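Local structure of putative flagellar motor switch protein FliN (Thermotoga maritima, 1O6A) at residues L21-E26 with V56-N61; K63-G68 with K88-L93; G28-T33 with I46-L51. The protein probably forms part of the flagellar motor's switch complex (C-ring), its C-terminal domain pairing with a second copy of itself through shared beta sheets. All blocks are in the same frame, centred on the assembly; numbering follows the deposited sequence.

Contact 1 of 3, residues L21-E26 with V56-N61; sequences LKVTVE and VDILVN
Strands 21-26 and 56-60 run antiparallel, their axes 4.7 Å apart at 161°, and hydrogen bonds in both directions join Thr-24 to Leu-59 and Glu-26 to Asp-57. The straightest runs from Leu-59 N to Thr-24 O, with 177° at the hydrogen, nearly along the C=O axis. Past the strand end Asn-61 keeps the pattern going: its N meets Lys-22 O, while its side-chain OD1 takes the N-H of Lys-22 at 3.0 Å, in the plane of the amide. Val-23, Val-25, Ile-58 and Val-60 line one face, CG1 of Val-23 lying alongside CG2 of Ile-58. At the start of strand 56-60, Val-56 brings CG2 to 3.6 Å from CG1 of Val-25. On the other face OG1 of Thr-24 lies 3.2 Å from CB of Leu-59, the side chains crossing obliquely. The Leu-59 side chain crosses the extended Glu-26 side chain at about a right angle, CD1 lying 3.8 Å from its CG and CD. A water lies within hydrogen-bonding distance of both Glu-26 OE1 and Asp-57 OD2; Glu-26 is salt-bridged to Arg-29 and Asp-57 to Lys-50. Strand 21-26 also pairs with a strand of the second subunit, giving the continuous antiparallel sheet of an intertwined FliN-type dimer.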
ATOM      1  N   LEU A  21       4.017   8.530 -12.403  1.00 13.98           N
ATOM      2  CA  LEU A  21       2.838   8.032 -11.762  1.00 15.94           C
ATOM      3  C   LEU A  21       3.253   7.467 -10.438  1.00 16.47           C
ATOM      4  O   LEU A  21       4.350   6.906 -10.299  1.00 16.04           O
ATOM      5  CB  LEU A  21       2.197   6.933 -12.612  1.00 17.62           C
ATOM      6  CG  LEU A  21       1.661   7.364 -13.979  1.00 17.99           C
ATOM      7  CD1 LEU A  21       1.078   6.167 -14.671  1.00 18.52           C
ATOM      8  CD2 LEU A  21       0.629   8.402 -13.792  1.00 20.97           C
ATOM      9  N   LYS A  22       2.371   7.628  -9.460  1.00 16.10           N
ATOM     10  CA  LYS A  22       2.614   7.125  -8.115  1.00 17.10           C
ATOM     11  C   LYS A  22       2.129   5.691  -7.949  1.00 16.79           C
ATOM     12  O   LYS A  22       0.950   5.413  -8.126  1.00 14.59           O
ATOM     13  CB  LYS A  22       1.898   8.013  -7.108  1.00 19.13           C
ATOM     14  CG  LYS A  22       2.261   7.722  -5.660  1.00 30.83           C
ATOM     15  CD  LYS A  22       3.617   8.359  -5.312  1.00 47.07           C
ATOM     16  CE  LYS A  22       4.612   7.319  -4.798  1.00 44.03           C
ATOM     17  NZ  LYS A  22       5.881   7.971  -4.367  1.00 46.68           N
ATOM     18  N   VAL A  23       3.035   4.796  -7.566  1.00 14.44           N
ATOM     19  CA  VAL A  23       2.711   3.398  -7.376  1.00 14.23           C
ATOM     20  C   VAL A  23       2.794   3.097  -5.886  1.00 16.80           C
ATOM     21  O   VAL A  23       3.742   3.506  -5.215  1.00 18.51           O
ATOM     22  CB  VAL A  23       3.688   2.515  -8.163  1.00 17.89           C
ATOM     23  CG1 VAL A  23       3.362   1.045  -7.989  1.00 19.23           C
ATOM     24  CG2 VAL A  23       3.682   2.908  -9.621  1.00 21.56           C
ATOM     25  N   THR A  24       1.763   2.437  -5.375  1.00 15.23           N
ATOM     26  CA  THR A  24       1.664   2.011  -3.971  0.60 15.87           C
ATOM     27  C   THR A  24       1.379   0.520  -3.944  1.00 16.43           C
ATOM     28  O   THR A  24       0.604   0.021  -4.772  1.00 16.35           O
ATOM     29  CB  THR A  24       0.526   2.785  -3.235  0.60 16.43           C
ATOM     30  OG1 THR A  24      -0.728   2.595  -3.908  0.60 13.57           O
ATOM     31  CG2 THR A  24       0.719   4.284  -3.258  0.60 19.40           C
ATOM     32  N   VAL A  25       1.985  -0.199  -2.997  1.00 14.84           N
ATOM     33  CA  VAL A  25       1.757  -1.600  -2.848  1.00 15.33           C
ATOM     34  C   VAL A  25       1.197  -1.789  -1.440  1.00 12.68           C
ATOM     35  O   VAL A  25       1.765  -1.313  -0.431  1.00 16.29           O
ATOM     36  CB  VAL A  25       3.031  -2.377  -3.033  1.00 13.66           C
ATOM     37  CG1 VAL A  25       2.832  -3.855  -2.741  1.00 14.62           C
ATOM     38  CG2 VAL A  25       3.605  -2.163  -4.460  1.00 19.02           C
ATOM     39  N   GLU A  26       0.038  -2.432  -1.382  1.00 12.76           N
ATOM     40  CA  GLU A  26      -0.722  -2.589  -0.131  1.00 13.06           C
ATOM     41  C   GLU A  26      -0.749  -4.039   0.289  1.00 13.37           C
ATOM     42  O   GLU A  26      -0.977  -4.957  -0.508  1.00 14.58           O
ATOM     43  CB  GLU A  26      -2.173  -2.151  -0.315  1.00 12.93           C
ATOM     44  CG  GLU A  26      -2.356  -0.679  -0.572  1.00 17.55           C
ATOM     45  CD  GLU A  26      -3.805  -0.242  -0.577  1.00 24.21           C
ATOM     46  OE1 GLU A  26      -4.696  -1.066  -0.275  1.00 23.11           O
ATOM     47  OE2 GLU A  26      -4.050   0.955  -0.854  1.00 22.70           O
ATOM     48  N   VAL A  56      -0.351  -9.344  -2.914  1.00 13.05           N
ATOM     49  CA  VAL A  56      -0.448  -7.953  -2.468  1.00 13.51           C
ATOM     50  C   VAL A  56      -1.009  -7.126  -3.605  1.00 12.16           C
ATOM     51  O   VAL A  56      -0.950  -7.538  -4.780  1.00 13.95           O
ATOM     52  CB  VAL A  56       0.902  -7.360  -2.009  1.00 13.03           C
ATOM     53  CG1 VAL A  56       1.398  -8.146  -0.809  1.00 22.23           C
ATOM     54  CG2 VAL A  56       1.913  -7.297  -3.113  1.00 20.48           C
ATOM     55  N   ASP A  57      -1.594  -6.006  -3.262  1.00 14.75           N
ATOM     56  CA  ASP A  57      -2.206  -5.148  -4.264  1.00 14.07           C
ATOM     57  C   ASP A  57      -1.274  -4.044  -4.762  1.00 14.85           C
ATOM     58  O   ASP A  57      -0.538  -3.448  -3.979  1.00 16.33           O
ATOM     59  CB  ASP A  57      -3.446  -4.490  -3.692  1.00 15.08           C
ATOM     60  CG  ASP A  57      -4.421  -5.526  -3.140  1.00 25.81           C
ATOM     61  OD1 ASP A  57      -4.786  -6.425  -3.928  1.00 17.67           O
ATOM     62  OD2 ASP A  57      -4.738  -5.599  -1.932  1.00 22.25           O
ATOM     63  N   ILE A  58      -1.383  -3.728  -6.054  1.00 14.62           N
ATOM     64  CA  ILE A  58      -0.522  -2.726  -6.663  1.00 12.15           C
ATOM     65  C   ILE A  58      -1.400  -1.674  -7.281  1.00 12.31           C
ATOM     66  O   ILE A  58      -2.181  -1.985  -8.167  1.00 13.15           O
ATOM     67  CB  ILE A  58       0.339  -3.363  -7.768  1.00 12.93           C
ATOM     68  CG1 ILE A  58       1.194  -4.498  -7.192  1.00 15.38           C
ATOM     69  CG2 ILE A  58       1.204  -2.316  -8.447  1.00 15.02           C
ATOM     70  CD1 ILE A  58       1.663  -5.440  -8.238  1.00 20.28           C
ATOM     71  N   LEU A  59      -1.329  -0.461  -6.737  1.00 12.11           N
ATOM     72  CA  LEU A  59      -2.188   0.648  -7.154  1.00 14.66           C
ATOM     73  C   LEU A  59      -1.342   1.702  -7.861  1.00 15.39           C
ATOM     74  O   LEU A  59      -0.209   1.984  -7.451  1.00 17.69           O
ATOM     75  CB  LEU A  59      -2.878   1.278  -5.953  1.00 14.53           C
ATOM     76  CG  LEU A  59      -3.911   0.355  -5.291  1.00 19.68           C
ATOM     77  CD1 LEU A  59      -3.246  -0.597  -4.315  1.00 23.27           C
ATOM     78  CD2 LEU A  59      -4.997   1.171  -4.634  1.00 25.14           C
ATOM     79  N   VAL A  60      -1.925   2.312  -8.880  1.00 15.69           N
ATOM     80  CA  VAL A  60      -1.265   3.368  -9.610  1.00 14.31           C
ATOM     81  C   VAL A  60      -2.206   4.544  -9.541  1.00 16.19           C
ATOM     82  O   VAL A  60      -3.374   4.417  -9.900  1.00 16.43           O
ATOM     83  CB  VAL A  60      -0.895   2.940 -11.043  1.00 16.91           C
ATOM     84  CG1 VAL A  60      -0.204   4.109 -11.776  1.00 21.79           C
ATOM     85  CG2 VAL A  60       0.042   1.770 -11.012  1.00 18.90           C
ATOM     86  N   ASN A  61      -1.718   5.676  -9.009  1.00 15.88           N
ATOM     87  CA  ASN A  61      -2.570   6.805  -8.667  1.00 19.96           C
ATOM     88  C   ASN A  61      -3.889   6.356  -8.042  1.00 19.11           C
ATOM     89  O   ASN A  61      -4.955   6.826  -8.420  1.00 19.11           O
ATOM     90  CB  ASN A  61      -2.827   7.681  -9.902  1.00 19.96           C
ATOM     91  CG  ASN A  61      -1.594   8.389 -10.399  1.00 26.66           C
ATOM     92  OD1 ASN A  61      -0.529   8.337  -9.798  1.00 25.33           O
ATOM     93  ND2 ASN A  61      -1.742   9.076 -11.524  1.00 25.47           N
TER
HETATM   94  O   HOH W   1      -5.269  -3.848   0.065  1.00 25.15           O

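Contact 2 of 3, residues K63-G68 with K88-L93; sequences KLIARG and KERLEL
Leu-93 makes the largest contribution to this contact, sending CD1 from the helix onto strand 63-68, where it lies 3.6 Å from the carbonyl O of Leu-64 and 4.0 Å from CG2 of Ile-65. Ile-65 meets the helix with both branches: CG2 goes to Leu-93, while CD1 rests against CG and CD of Arg-90 at 4.1 Å from each, the two side chains crossing at about a right angle. With CG1 in the crowded position between backbone N and carbonyl carbon (chi1 63°), CG2 is left beside the backbone N, where it meets Leu-93. At the start of the strand, Lys-63 bends at chi2 (-73°) and lays its methylenes beside the carbonyl O of Leu-93, CE coming to 3.5 Å. The ammonium group continues to a salt bridge with Glu-96.

A second shell fixes these groups. Arg-90 bends at chi3, its NE bound to the carbonyl O of Val-85 and its NH1 to the carbonyl oxygens of Val-37 and Met-40 of the second subunit, so its aliphatic part is held against Ile-65. Ile-65 itself sits in a classic beta bulge, since it and Ala-66 both face Ile-58. The helix thus packs against the beginning of strand 63-73, its axis 9.1 Å away and nearly antiparallel, with strand 56-60 beside that strand; Ile-84 of strand 76-84 touches Arg-90, and Leu-38 of the second subunit packs on Arg-90 and Leu-91.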
ATOM      1  N   LYS A  63      -5.535   3.507  -8.235  1.00 18.61           N
ATOM      2  CA  LYS A  63      -6.347   2.540  -8.990  1.00 17.93           C
ATOM      3  C   LYS A  63      -5.660   1.179  -8.964  1.00 15.93           C
ATOM      4  O   LYS A  63      -4.483   1.086  -9.216  1.00 13.13           O
ATOM      5  CB  LYS A  63      -6.481   2.996 -10.457  1.00 19.00           C
ATOM      6  CG  LYS A  63      -7.127   4.365 -10.630  1.00 24.25           C
ATOM      7  CD  LYS A  63      -8.623   4.345 -10.351  1.00 28.80           C
ATOM      8  CE  LYS A  63      -9.221   5.771 -10.530  1.00 43.06           C
ATOM      9  NZ  LYS A  63     -10.625   5.892  -9.997  1.00 46.18           N
ATOM     10  N   LEU A  64      -6.399   0.130  -8.647  1.00 15.78           N
ATOM     11  CA  LEU A  64      -5.851  -1.214  -8.611  1.00 17.42           C
ATOM     12  C   LEU A  64      -5.638  -1.691 -10.027  1.00 17.18           C
ATOM     13  O   LEU A  64      -6.593  -1.817 -10.790  1.00 16.63           O
ATOM     14  CB  LEU A  64      -6.810  -2.150  -7.887  1.00 18.04           C
ATOM     15  CG  LEU A  64      -6.374  -3.597  -7.814  1.00 17.25           C
ATOM     16  CD1 LEU A  64      -5.199  -3.750  -6.881  1.00 16.14           C
ATOM     17  CD2 LEU A  64      -7.576  -4.445  -7.396  1.00 21.76           C
ATOM     18  N   ILE A  65      -4.392  -1.889 -10.432  1.00 14.27           N
ATOM     19  CA  ILE A  65      -4.167  -2.419 -11.789  1.00 15.64           C
ATOM     20  C   ILE A  65      -3.502  -3.786 -11.802  1.00 16.50           C
ATOM     21  O   ILE A  65      -3.472  -4.453 -12.838  1.00 17.69           O
ATOM     22  CB  ILE A  65      -3.376  -1.461 -12.659  1.00 19.06           C
ATOM     23  CG1 ILE A  65      -2.000  -1.225 -12.111  1.00 19.01           C
ATOM     24  CG2 ILE A  65      -4.097  -0.094 -12.883  1.00 21.35           C
ATOM     25  CD1 ILE A  65      -1.005  -1.134 -13.223  1.00 32.53           C
ATOM     26  N   ALA A  66      -2.967  -4.203 -10.670  1.00 13.63           N
ATOM     27  CA  ALA A  66      -2.184  -5.427 -10.606  1.00 13.98           C
ATOM     28  C   ALA A  66      -2.100  -5.970  -9.191  1.00 15.13           C
ATOM     29  O   ALA A  66      -2.453  -5.291  -8.221  1.00 13.53           O
ATOM     30  CB  ALA A  66      -0.794  -5.179 -11.162  1.00 15.76           C
ATOM     31  N   ARG A  67      -1.698  -7.224  -9.092  1.00 12.77           N
ATOM     32  CA  ARG A  67      -1.376  -7.845  -7.798  1.00 14.81           C
ATOM     33  C   ARG A  67      -0.085  -8.623  -7.959  1.00 14.69           C
ATOM     34  O   ARG A  67       0.347  -8.893  -9.107  1.00 13.71           O
ATOM     35  CB  ARG A  67      -2.540  -8.728  -7.336  1.00 16.05           C
ATOM     36  CG  ARG A  67      -3.856  -7.957  -7.139  1.00 19.50           C
ATOM     37  CD  ARG A  67      -4.932  -8.613  -6.138  1.00 17.88           C
ATOM     38  NE  ARG A  67      -5.263  -9.927  -6.615  1.00 29.47           N
ATOM     39  CZ  ARG A  67      -5.971 -10.817  -5.928  1.00 31.80           C
ATOM     40  NH1 ARG A  67      -6.436 -10.507  -4.747  1.00 24.44           N
ATOM     41  NH2 ARG A  67      -6.180 -12.028  -6.428  1.00 30.20           N
ATOM     42  N   GLY A  68       0.589  -8.919  -6.860  1.00 12.88           N
ATOM     43  CA  GLY A  68       1.839  -9.613  -6.948  1.00 14.53           C
ATOM     44  C   GLY A  68       2.347 -10.209  -5.671  1.00 13.93           C
ATOM     45  O   GLY A  68       1.662 -10.264  -4.648  1.00 15.03           O
ATOM     46  N   LYS A  88      -4.655  -1.655 -22.252  1.00 18.74           N
ATOM     47  CA  LYS A  88      -5.820  -0.827 -22.527  1.00 21.88           C
ATOM     48  C   LYS A  88      -6.638  -0.555 -21.261  1.00 21.66           C
ATOM     49  O   LYS A  88      -7.066   0.573 -21.032  1.00 19.58           O
ATOM     50  CB  LYS A  88      -6.704  -1.509 -23.561  1.00 23.49           C
ATOM     51  CG  LYS A  88      -7.828  -0.625 -24.063  1.00 34.27           C
ATOM     52  CD  LYS A  88      -8.519  -1.235 -25.288  1.00 41.80           C
ATOM     53  CE  LYS A  88     -10.033  -0.963 -25.280  1.00 45.24           C
ATOM     54  NZ  LYS A  88     -10.791  -2.040 -24.576  1.00 51.93           N
ATOM     55  N   GLU A  89      -6.843  -1.575 -20.423  1.00 22.93           N
ATOM     56  CA  GLU A  89      -7.592  -1.370 -19.172  1.00 21.50           C
ATOM     57  C   GLU A  89      -6.843  -0.479 -18.191  1.00 19.92           C
ATOM     58  O   GLU A  89      -7.463   0.253 -17.416  1.00 19.41           O
ATOM     59  CB  GLU A  89      -7.962  -2.702 -18.528  1.00 26.21           C
ATOM     60  CG  GLU A  89      -8.963  -3.500 -19.375  1.00 28.16           C
ATOM     61  CD  GLU A  89      -9.196  -4.938 -18.894  1.00 40.22           C
ATOM     62  OE1 GLU A  89      -8.255  -5.628 -18.417  1.00 41.64           O
ATOM     63  OE2 GLU A  89     -10.347  -5.409 -19.027  1.00 48.92           O
ATOM     64  N   ARG A  90      -5.512  -0.502 -18.233  1.00 17.49           N
ATOM     65  CA  ARG A  90      -4.723   0.341 -17.332  1.00 18.59           C
ATOM     66  C   ARG A  90      -4.960   1.822 -17.708  1.00 19.20           C
ATOM     67  O   ARG A  90      -5.132   2.684 -16.847  1.00 18.89           O
ATOM     68  CB  ARG A  90      -3.224   0.016 -17.452  1.00 21.53           C
ATOM     69  CG  ARG A  90      -2.805  -1.334 -16.943  1.00 20.39           C
ATOM     70  CD  ARG A  90      -1.390  -1.741 -17.307  1.00 22.99           C
ATOM     71  NE  ARG A  90      -1.370  -3.107 -17.815  1.00 18.12           N
ATOM     72  CZ  ARG A  90      -0.290  -3.766 -18.189  1.00 19.42           C
ATOM     73  NH1 ARG A  90       0.919  -3.197 -18.161  1.00 18.27           N
ATOM     74  NH2 ARG A  90      -0.429  -5.020 -18.615  1.00 19.01           N
ATOM     75  N   LEU A  91      -4.967   2.103 -19.002  1.00 18.98           N
ATOM     76  CA  LEU A  91      -5.277   3.449 -19.484  1.00 19.77           C
ATOM     77  C   LEU A  91      -6.651   3.914 -19.073  1.00 21.53           C
ATOM     78  O   LEU A  91      -6.827   5.076 -18.686  1.00 25.87           O
ATOM     79  CB  LEU A  91      -5.194   3.495 -21.007  1.00 21.70           C
ATOM     80  CG  LEU A  91      -3.875   3.983 -21.555  1.00 30.66           C
ATOM     81  CD1 LEU A  91      -3.967   4.004 -23.081  1.00 31.81           C
ATOM     82  CD2 LEU A  91      -3.518   5.391 -20.986  1.00 33.52           C
ATOM     83  N   GLU A  92      -7.633   3.027 -19.212  1.00 23.22           N
ATOM     84  CA  GLU A  92      -9.025   3.356 -18.922  1.00 26.08           C
ATOM     85  C   GLU A  92      -9.148   3.743 -17.460  1.00 25.58           C
ATOM     86  O   GLU A  92      -9.771   4.742 -17.128  1.00 25.62           O
ATOM     87  CB  GLU A  92      -9.956   2.171 -19.210  1.00 27.67           C
ATOM     88  CG  GLU A  92     -10.273   1.947 -20.688  1.00 33.68           C
ATOM     89  CD  GLU A  92     -10.967   0.610 -20.979  1.00 42.54           C
ATOM     90  OE1 GLU A  92     -11.233  -0.186 -20.042  1.00 45.02           O
ATOM     91  OE2 GLU A  92     -11.249   0.343 -22.170  1.00 51.90           O
ATOM     92  N   LEU A  93      -8.557   2.935 -16.591  1.00 23.73           N
ATOM     93  CA  LEU A  93      -8.673   3.134 -15.152  1.00 22.72           C
ATOM     94  C   LEU A  93      -7.999   4.421 -14.726  1.00 22.57           C
ATOM     95  O   LEU A  93      -8.489   5.127 -13.848  1.00 23.21           O
ATOM     96  CB  LEU A  93      -8.015   1.980 -14.412  1.00 24.77           C
ATOM     97  CG  LEU A  93      -8.819   0.698 -14.278  1.00 25.51           C
ATOM     98  CD1 LEU A  93      -7.925  -0.432 -13.853  1.00 27.43           C
ATOM     99  CD2 LEU A  93      -9.934   0.883 -13.258  1.00 27.77           C
TER

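Contact 3 of 3, residues G28-T33 with I46-L51; sequences GRTRMT and IELDKL
This is a crossing of strands on the later half of edge strand 20-33, beyond the part that pairs with strand 56-60: strand 28-33 crosses strand 46-48 at 123°, before the chain turns at Asp-49. In this part of the FliN-type intertwined dimer both segments pair in antiparallel ladders with the second subunit. The link between them is made at that corner. Asp-49 N donates to the carbonyl O of Arg-29 in the carbonyl plane at 2.9 Å, and OD1 accepts the N-H of Arg-29 at 3.0 Å. The chi1 of 66° brings the carboxylate back to Arg-29, whose N-H meets OD1 from above the carboxylate plane. The backbone N-H and C=O of Arg-29 are therefore both bound by one residue, Asp-49, while its guanidinium turns to a salt bridge with Glu-26. Gly-28, with phi of 160°, adopts a backbone shape that calls for glycine, and CD1 of Leu-48 packs 4.0 Å from its CA.

Apolar groups continue along the crossing. CG2 of Thr-30 meets CG2 of Ile-46 at 3.7 Å, and the side chain of Met-32, a selenomethionine, crosses that of Ile-46 at about a right angle and brings CE to 4.1 Å from CG1 of Ile-46. With CG2 of Thr-30 in the crowded position between backbone N and carbonyl carbon, OG1 is anti to the N, and a water joins it at 2.8 Å and donates to the carbonyl O of Glu-47 at 2.7 Å.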
ATOM      1  N   GLY A  28      -2.871  -4.774   2.784  1.00 15.04           N
ATOM      2  CA  GLY A  28      -4.256  -4.967   3.142  1.00 14.05           C
ATOM      3  C   GLY A  28      -4.837  -3.738   3.797  1.00 13.95           C
ATOM      4  O   GLY A  28      -4.124  -2.754   4.072  1.00 13.17           O
ATOM      5  N   ARG A  29      -6.139  -3.828   4.035  1.00 11.84           N
ATOM      6  CA  ARG A  29      -6.916  -2.755   4.651  1.00 12.10           C
ATOM      7  C   ARG A  29      -7.828  -3.249   5.745  1.00 13.63           C
ATOM      8  O   ARG A  29      -8.160  -4.421   5.820  1.00 15.56           O
ATOM      9  CB  ARG A  29      -7.803  -2.105   3.579  1.00 14.94           C
ATOM     10  CG  ARG A  29      -7.074  -1.558   2.385  1.00 20.33           C
ATOM     11  CD  ARG A  29      -8.003  -0.762   1.468  1.00 17.12           C
ATOM     12  NE  ARG A  29      -7.227  -0.140   0.393  1.00 20.98           N
ATOM     13  CZ  ARG A  29      -7.704   0.754  -0.452  1.00 30.81           C
ATOM     14  NH1 ARG A  29      -8.953   1.168  -0.364  1.00 22.56           N
ATOM     15  NH2 ARG A  29      -6.917   1.269  -1.381  1.00 31.51           N
ATOM     16  N   THR A  30      -8.234  -2.327   6.611  1.00 12.45           N
ATOM     17  CA  THR A  30      -9.323  -2.547   7.539  1.00 12.84           C
ATOM     18  C   THR A  30      -9.916  -1.197   7.902  1.00 11.89           C
ATOM     19  O   THR A  30      -9.594  -0.196   7.277  1.00 14.16           O
ATOM     20  CB  THR A  30      -8.862  -3.366   8.776  1.00 15.57           C
ATOM     21  OG1 THR A  30      -9.984  -3.683   9.609  1.00 15.50           O
ATOM     22  CG2 THR A  30      -7.902  -2.605   9.653  1.00 15.91           C
ATOM     23  N   ARG A  31     -10.838  -1.194   8.845  1.00 12.29           N
ATOM     24  CA  ARG A  31     -11.398   0.017   9.380  1.00 13.39           C
ATOM     25  C   ARG A  31     -11.405  -0.081  10.904  1.00 13.29           C
ATOM     26  O   ARG A  31     -11.477  -1.163  11.474  1.00 12.47           O
ATOM     27  CB  ARG A  31     -12.786   0.248   8.816  1.00 12.96           C
ATOM     28  CG  ARG A  31     -12.825   0.478   7.325  1.00 19.26           C
ATOM     29  CD  ARG A  31     -14.219   0.816   6.770  1.00 22.55           C
ATOM     30  NE  ARG A  31     -15.186  -0.129   7.317  1.00 21.38           N
ATOM     31  CZ  ARG A  31     -16.315   0.182   7.921  1.00 16.66           C
ATOM     32  NH1 ARG A  31     -16.766   1.433   7.961  1.00 22.64           N
ATOM     33  NH2 ARG A  31     -17.077  -0.800   8.391  1.00 16.93           N
HETATM   34  N   MSE A  32     -11.263   1.048  11.560  1.00 11.18           N
HETATM   35  CA  MSE A  32     -11.381   1.112  13.014  1.00 12.93           C
HETATM   36  C   MSE A  32     -11.898   2.478  13.428  1.00 12.25           C
HETATM   37  O   MSE A  32     -11.827   3.430  12.672  1.00 13.43           O
HETATM   38  CB  MSE A  32     -10.017   0.831  13.640  1.00 14.61           C
HETATM   39  CG  MSE A  32      -9.068   1.842  13.315  1.00 16.58           C
HETATM   40 SE   MSE A  32      -7.258   1.496  14.198  1.00 30.39          SE
HETATM   41  CE  MSE A  32      -7.057  -0.224  13.768  1.00  3.92           C
ATOM     42  N   THR A  33     -12.365   2.569  14.648  1.00 13.11           N
ATOM     43  CA  THR A  33     -12.856   3.812  15.177  1.00 12.27           C
ATOM     44  C   THR A  33     -11.716   4.699  15.586  1.00 13.60           C
ATOM     45  O   THR A  33     -10.584   4.264  15.806  1.00 10.59           O
ATOM     46  CB  THR A  33     -13.774   3.605  16.385  1.00 13.33           C
ATOM     47  OG1 THR A  33     -13.039   2.992  17.459  1.00 13.19           O
ATOM     48  CG2 THR A  33     -14.912   2.642  16.046  1.00 14.62           C
ATOM     49  N   ILE A  46      -3.171  -5.259  14.450  1.00 14.35           N
ATOM     50  CA  ILE A  46      -4.235  -4.839  13.535  1.00 14.98           C
ATOM     51  C   ILE A  46      -4.417  -5.935  12.487  1.00 14.94           C
ATOM     52  O   ILE A  46      -3.502  -6.241  11.718  1.00 14.91           O
ATOM     53  CB  ILE A  46      -3.880  -3.523  12.834  1.00 14.82           C
ATOM     54  CG1 ILE A  46      -3.598  -2.400  13.860  1.00 22.36           C
ATOM     55  CG2 ILE A  46      -4.966  -3.128  11.777  1.00 17.61           C
ATOM     56  CD1 ILE A  46      -3.030  -1.172  13.211  1.00 25.75           C
ATOM     57  N   GLU A  47      -5.592  -6.535  12.455  1.00 13.83           N
ATOM     58  CA  GLU A  47      -5.866  -7.587  11.458  1.00 13.52           C
ATOM     59  C   GLU A  47      -6.429  -6.961  10.196  1.00 13.12           C
ATOM     60  O   GLU A  47      -7.239  -6.015  10.232  1.00 13.86           O
ATOM     61  CB  GLU A  47      -6.828  -8.602  12.056  1.00 13.87           C
ATOM     62  CG  GLU A  47      -7.061  -9.813  11.203  1.00 23.74           C
ATOM     63  CD  GLU A  47      -7.917 -10.844  11.941  1.00 36.55           C
ATOM     64  OE1 GLU A  47      -7.903 -10.860  13.213  1.00 31.36           O
ATOM     65  OE2 GLU A  47      -8.605 -11.610  11.244  1.00 32.83           O
ATOM     66  N   LEU A  48      -5.982  -7.463   9.049  1.00 12.32           N
ATOM     67  CA  LEU A  48      -6.365  -6.928   7.768  1.00 11.88           C
ATOM     68  C   LEU A  48      -7.272  -7.896   6.971  1.00 15.39           C
ATOM     69  O   LEU A  48      -7.409  -9.080   7.292  1.00 13.37           O
ATOM     70  CB  LEU A  48      -5.115  -6.634   6.959  1.00 13.44           C
ATOM     71  CG  LEU A  48      -4.093  -5.704   7.594  1.00 14.42           C
ATOM     72  CD1 LEU A  48      -2.790  -5.779   6.748  1.00 15.82           C
ATOM     73  CD2 LEU A  48      -4.663  -4.319   7.708  1.00 13.41           C
ATOM     74  N   ASP A  49      -7.889  -7.348   5.941  1.00 12.96           N
ATOM     75  CA  ASP A  49      -8.843  -8.043   5.121  1.00 15.53           C
ATOM     76  C   ASP A  49      -8.217  -8.977   4.107  1.00 20.36           C
ATOM     77  O   ASP A  49      -8.923  -9.646   3.409  1.00 30.11           O
ATOM     78  CB  ASP A  49      -9.811  -7.034   4.429  1.00 16.43           C
ATOM     79  CG  ASP A  49      -9.119  -6.071   3.369  1.00 30.68           C
ATOM     80  OD1 ASP A  49      -7.874  -6.105   3.064  1.00 24.68           O
ATOM     81  OD2 ASP A  49      -9.829  -5.198   2.767  1.00 35.34           O
ATOM     82  N   LYS A  50      -6.917  -9.117   4.125  1.00 16.88           N
ATOM     83  CA  LYS A  50      -6.208  -9.998   3.197  1.00 13.23           C
ATOM     84  C   LYS A  50      -5.920 -11.385   3.807  1.00 14.16           C
ATOM     85  O   LYS A  50      -5.535 -11.507   4.961  1.00 13.00           O
ATOM     86  CB  LYS A  50      -4.924  -9.301   2.774  1.00 14.07           C
ATOM     87  CG  LYS A  50      -4.225 -10.004   1.546  1.00 20.67           C
ATOM     88  CD  LYS A  50      -2.983  -9.267   1.016  1.00 31.58           C
ATOM     89  CE  LYS A  50      -3.368  -7.955   0.290  1.00 30.75           C
ATOM     90  NZ  LYS A  50      -4.270  -8.178  -0.847  1.00 20.69           N
ATOM     91  N   LEU A  51      -6.153 -12.431   3.020  1.00 11.79           N
ATOM     92  CA  LEU A  51      -5.960 -13.789   3.450  1.00 12.09           C
ATOM     93  C   LEU A  51      -4.603 -14.314   3.033  1.00 12.64           C
ATOM     94  O   LEU A  51      -4.079 -13.966   1.986  1.00 15.42           O
ATOM     95  CB  LEU A  51      -7.066 -14.729   2.884  1.00 12.86           C
ATOM     96  CG  LEU A  51      -8.513 -14.323   3.214  1.00 17.21           C
ATOM     97  CD1 LEU A  51      -9.540 -14.990   2.301  1.00 16.60           C
ATOM     98  CD2 LEU A  51      -8.851 -14.574   4.634  1.00 19.46           C
TER
HETATM   99  O   HOH W   2      -8.853  -4.712  12.000  1.00 39.28           O

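Contacts 1 and 2 share a sheet: strands 56-60 and 63-73 are neighbours in it, and the centres of the two contacts lie about 10 Å apart. Val-56 N and Gly-68 O, 2.8 Å apart, probably form one of the bonds between them. Contact 3 is nested within the loop that contact 1 closes and uses the same long strand, 20-33; its centre is about 17 Å from that of contact 1. The salt bridge from Lys-50 NZ to Asp-57 OD2, 2.8 Å, ties the two together. Contacts 2 and 3 lie about 23 Å apart between centres, on opposite sides of the chain's centre, without touching. All three meet the second subunit, so the dimer interface spans the whole set.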